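Local coordinates for chlorite dismutase (Nitrobacter winogradskyi, PDB 3QPI), which binds heme b and, as a dimeric chlorite dismutase, breaks chlorite down to chloride and molecular oxygen, at residues F145-E150 / M154-V159. Sequence-based numbering, arbitrary orientation.
Sequences FEYAPE and MFEDLV. With HEM (protoporphyrin IX containing Fe), chain C.
Tyr147, at the end of strand 141-147, lies opposite Phe155 of helix 152-163, their CA atoms 8.1 Å apart. The two elements run roughly antiparallel, at 147°, with axes approaching to 10.8 Å and aromatic rings filling the gap. Between strand and helix, one water spans the backbones, donating to Glu150 O and accepting from Met154 N.

Phe155 illustrates how one helix residue can engage two neighbours on the same strand face. Its CG stands anti to the backbone N (chi1 -180°), which carries the ring toward the strand, one face against Tyr147 and the CE1/CZ end against Phe145. With Tyr147 it forms an offset stack, planes 19° apart and centroids separated by 4.8 Å; the shift brings Phe155 CB over the centre of the tyrosine ring as a CH-pi contact, while Tyr147 CE1 lies over the rim of the phenylalanine. Val159 CG2 covers the opposite face of Phe155. Toward Phe145 the fit is oblique: Phe155 CE1 sits over one face of that ring, 3.5 Å from Phe145 CG. A second water links Tyr147 OH to Glu156 OE2, an oxygen that also forms a salt bridge with Arg178 of strand 171-181.

Phe145 extends the cluster to the porphyrin, its CZ coming within 3.1 Å of HEM C2C. With an alanine here, a gap is likely to open between Phe155 and the heme, leaving that part of the porphyrin face without its aromatic cover. Leu158 CD2 meets the vinyl carbon HEM CBB at 3.4 Å, and Val159 CG2 approaches the methyl HEM CMC. Strand and helix thus join through an aromatic cluster whose Phe145 end, with Leu158 and Val159, lines the heme pocket of a chlorite dismutase domain, a ferredoxin-like member of the dimeric alpha-beta barrel superfamily.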
# COMPACT_ATOMS: atom_id res chain seq x y z
N PHE A 145 5.22 0.98 1.66
CA PHE A 145 5.58 2.10 2.53
C PHE A 145 6.95 1.87 3.16
O PHE A 145 7.29 0.74 3.53
CB PHE A 145 4.52 2.24 3.65
CG PHE A 145 3.12 2.31 3.12
CD1 PHE A 145 2.60 3.52 2.68
CD2 PHE A 145 2.35 1.16 3.01
CE1 PHE A 145 1.34 3.58 2.15
CE2 PHE A 145 1.09 1.21 2.48
CZ PHE A 145 0.57 2.42 2.06
N GLU A 146 7.71 2.95 3.30
CA GLU A 146 9.03 2.90 3.92
C GLU A 146 9.13 4.02 4.94
O GLU A 146 8.66 5.13 4.67
CB GLU A 146 10.13 3.10 2.89
CG GLU A 146 10.07 2.16 1.75
CD GLU A 146 11.24 2.34 0.77
OE1 GLU A 146 12.06 3.29 0.91
OE2 GLU A 146 11.33 1.51 -0.15
N TYR A 147 9.77 3.73 6.07
CA TYR A 147 9.91 4.71 7.15
C TYR A 147 11.02 4.33 8.12
O TYR A 147 11.44 3.17 8.19
CB TYR A 147 8.60 4.83 7.92
CG TYR A 147 7.95 3.49 8.18
CD1 TYR A 147 7.10 2.91 7.24
CD2 TYR A 147 8.19 2.79 9.36
CE1 TYR A 147 6.51 1.69 7.47
CE2 TYR A 147 7.59 1.55 9.59
CZ TYR A 147 6.74 1.01 8.64
OH TYR A 147 6.14 -0.23 8.83
N ALA A 148 11.50 5.31 8.88
CA ALA A 148 12.48 5.06 9.93
C ALA A 148 11.84 4.26 11.06
O ALA A 148 10.63 4.36 11.27
CB ALA A 148 13.05 6.38 10.45
N PRO A 149 12.63 3.44 11.77
CA PRO A 149 12.05 2.64 12.86
C PRO A 149 11.24 3.51 13.83
O PRO A 149 10.21 3.06 14.33
CB PRO A 149 13.28 2.04 13.57
CG PRO A 149 14.40 2.08 12.57
CD PRO A 149 14.10 3.26 11.65
N GLU A 150 11.68 4.74 14.09
CA GLU A 150 11.02 5.58 15.08
C GLU A 150 9.66 6.11 14.63
O GLU A 150 8.95 6.72 15.42
CB GLU A 150 11.90 6.76 15.49
CG GLU A 150 12.12 7.76 14.39
CD GLU A 150 13.45 7.58 13.71
OE1 GLU A 150 13.92 6.42 13.57
OE2 GLU A 150 14.04 8.62 13.32
N MET A 154 3.65 5.81 14.41
CA MET A 154 2.90 6.71 13.54
C MET A 154 2.33 5.95 12.35
O MET A 154 1.19 6.16 11.97
CB MET A 154 3.80 7.80 12.98
CG MET A 154 4.26 8.83 13.97
SD MET A 154 5.42 9.96 13.16
CE MET A 154 4.59 10.21 11.58
N PHE A 155 3.14 5.07 11.75
CA PHE A 155 2.63 4.29 10.62
C PHE A 155 1.45 3.41 11.03
O PHE A 155 0.42 3.40 10.35
CB PHE A 155 3.72 3.46 9.92
CG PHE A 155 3.18 2.66 8.75
CD1 PHE A 155 2.85 3.30 7.56
CD2 PHE A 155 2.96 1.29 8.87
CE1 PHE A 155 2.31 2.59 6.51
CE2 PHE A 155 2.44 0.59 7.83
CZ PHE A 155 2.11 1.23 6.64
N GLU A 156 1.55 2.67 12.13
CA GLU A 156 0.43 1.81 12.47
C GLU A 156 -0.80 2.65 12.83
O GLU A 156 -1.93 2.20 12.67
CB GLU A 156 0.77 0.85 13.61
CG GLU A 156 1.97 -0.03 13.34
CD GLU A 156 1.83 -0.85 12.07
OE1 GLU A 156 0.69 -0.97 11.56
OE2 GLU A 156 2.85 -1.37 11.58
N ASP A 157 -0.57 3.87 13.28
CA ASP A 157 -1.64 4.81 13.62
C ASP A 157 -2.37 5.29 12.37
O ASP A 157 -3.60 5.27 12.29
CB ASP A 157 -1.06 6.01 14.38
CG ASP A 157 -2.12 7.00 14.79
OD1 ASP A 157 -3.06 6.60 15.52
OD2 ASP A 157 -2.01 8.18 14.40
N LEU A 158 -1.60 5.73 11.38
CA LEU A 158 -2.17 6.07 10.08
C LEU A 158 -3.01 4.91 9.53
O LEU A 158 -4.14 5.09 9.11
CB LEU A 158 -1.06 6.42 9.10
CG LEU A 158 -1.54 6.48 7.65
CD1 LEU A 158 -2.63 7.53 7.50
CD2 LEU A 158 -0.36 6.77 6.74
N VAL A 159 -2.45 3.71 9.56
CA VAL A 159 -3.16 2.56 9.04
C VAL A 159 -4.49 2.36 9.79
O VAL A 159 -5.53 2.12 9.17
CB VAL A 159 -2.29 1.29 9.13
CG1 VAL A 159 -3.13 0.03 8.85
CG2 VAL A 159 -1.07 1.40 8.18
CHA HEM C . -4.45 5.74 -3.14
CHB HEM C . -2.13 9.10 -0.64
CHC HEM C . -1.33 5.89 2.92
CHD HEM C . -3.88 2.70 0.54
C1A HEM C . -3.86 6.89 -2.73
C2A HEM C . -3.85 8.08 -3.56
C3A HEM C . -3.19 9.06 -2.89
C4A HEM C . -2.79 8.47 -1.62
CMA HEM C . -2.95 10.53 -3.40
CAA HEM C . -4.55 8.12 -4.92
CBA HEM C . -3.62 7.88 -6.11
CGA HEM C . -4.45 8.15 -7.35
O1A HEM C . -4.74 7.15 -8.04
O2A HEM C . -4.85 9.32 -7.63
C1B HEM C . -1.74 8.47 0.49
C2B HEM C . -0.85 9.09 1.43
C3B HEM C . -0.60 8.20 2.38
C4B HEM C . -1.34 6.99 2.09
CMB HEM C . -0.23 10.51 1.37
CAB HEM C . 0.31 8.49 3.59
CBB HEM C . 1.29 7.64 3.89
C1C HEM C . -1.96 4.75 2.63
C2C HEM C . -2.00 3.51 3.41
C3C HEM C . -2.69 2.62 2.69
C4C HEM C . -3.13 3.30 1.49
CMC HEM C . -1.27 3.29 4.76
CAC HEM C . -3.08 1.17 3.00
CBC HEM C . -3.19 0.77 4.28
C1D HEM C . -4.23 3.17 -0.66
C2D HEM C . -4.99 2.41 -1.62
C3D HEM C . -5.15 3.39 -2.78
C4D HEM C . -4.50 4.61 -2.37
CMD HEM C . -5.53 0.94 -1.57
CAD HEM C . -5.88 3.15 -4.10
CBD HEM C . -7.31 3.69 -3.90
CGD HEM C . -8.15 3.33 -5.11
O1D HEM C . -7.73 3.66 -6.24
O2D HEM C . -9.24 2.71 -4.94
NA HEM C . -3.18 7.12 -1.52
NB HEM C . -2.04 7.17 0.90
NC HEM C . -2.67 4.59 1.47
ND HEM C . -3.97 4.48 -1.12
FE HEM C . -3.15 5.76 0.03
O HOH W 1 5.44 -0.81 11.53
O HOH W 2 6.24 6.43 15.66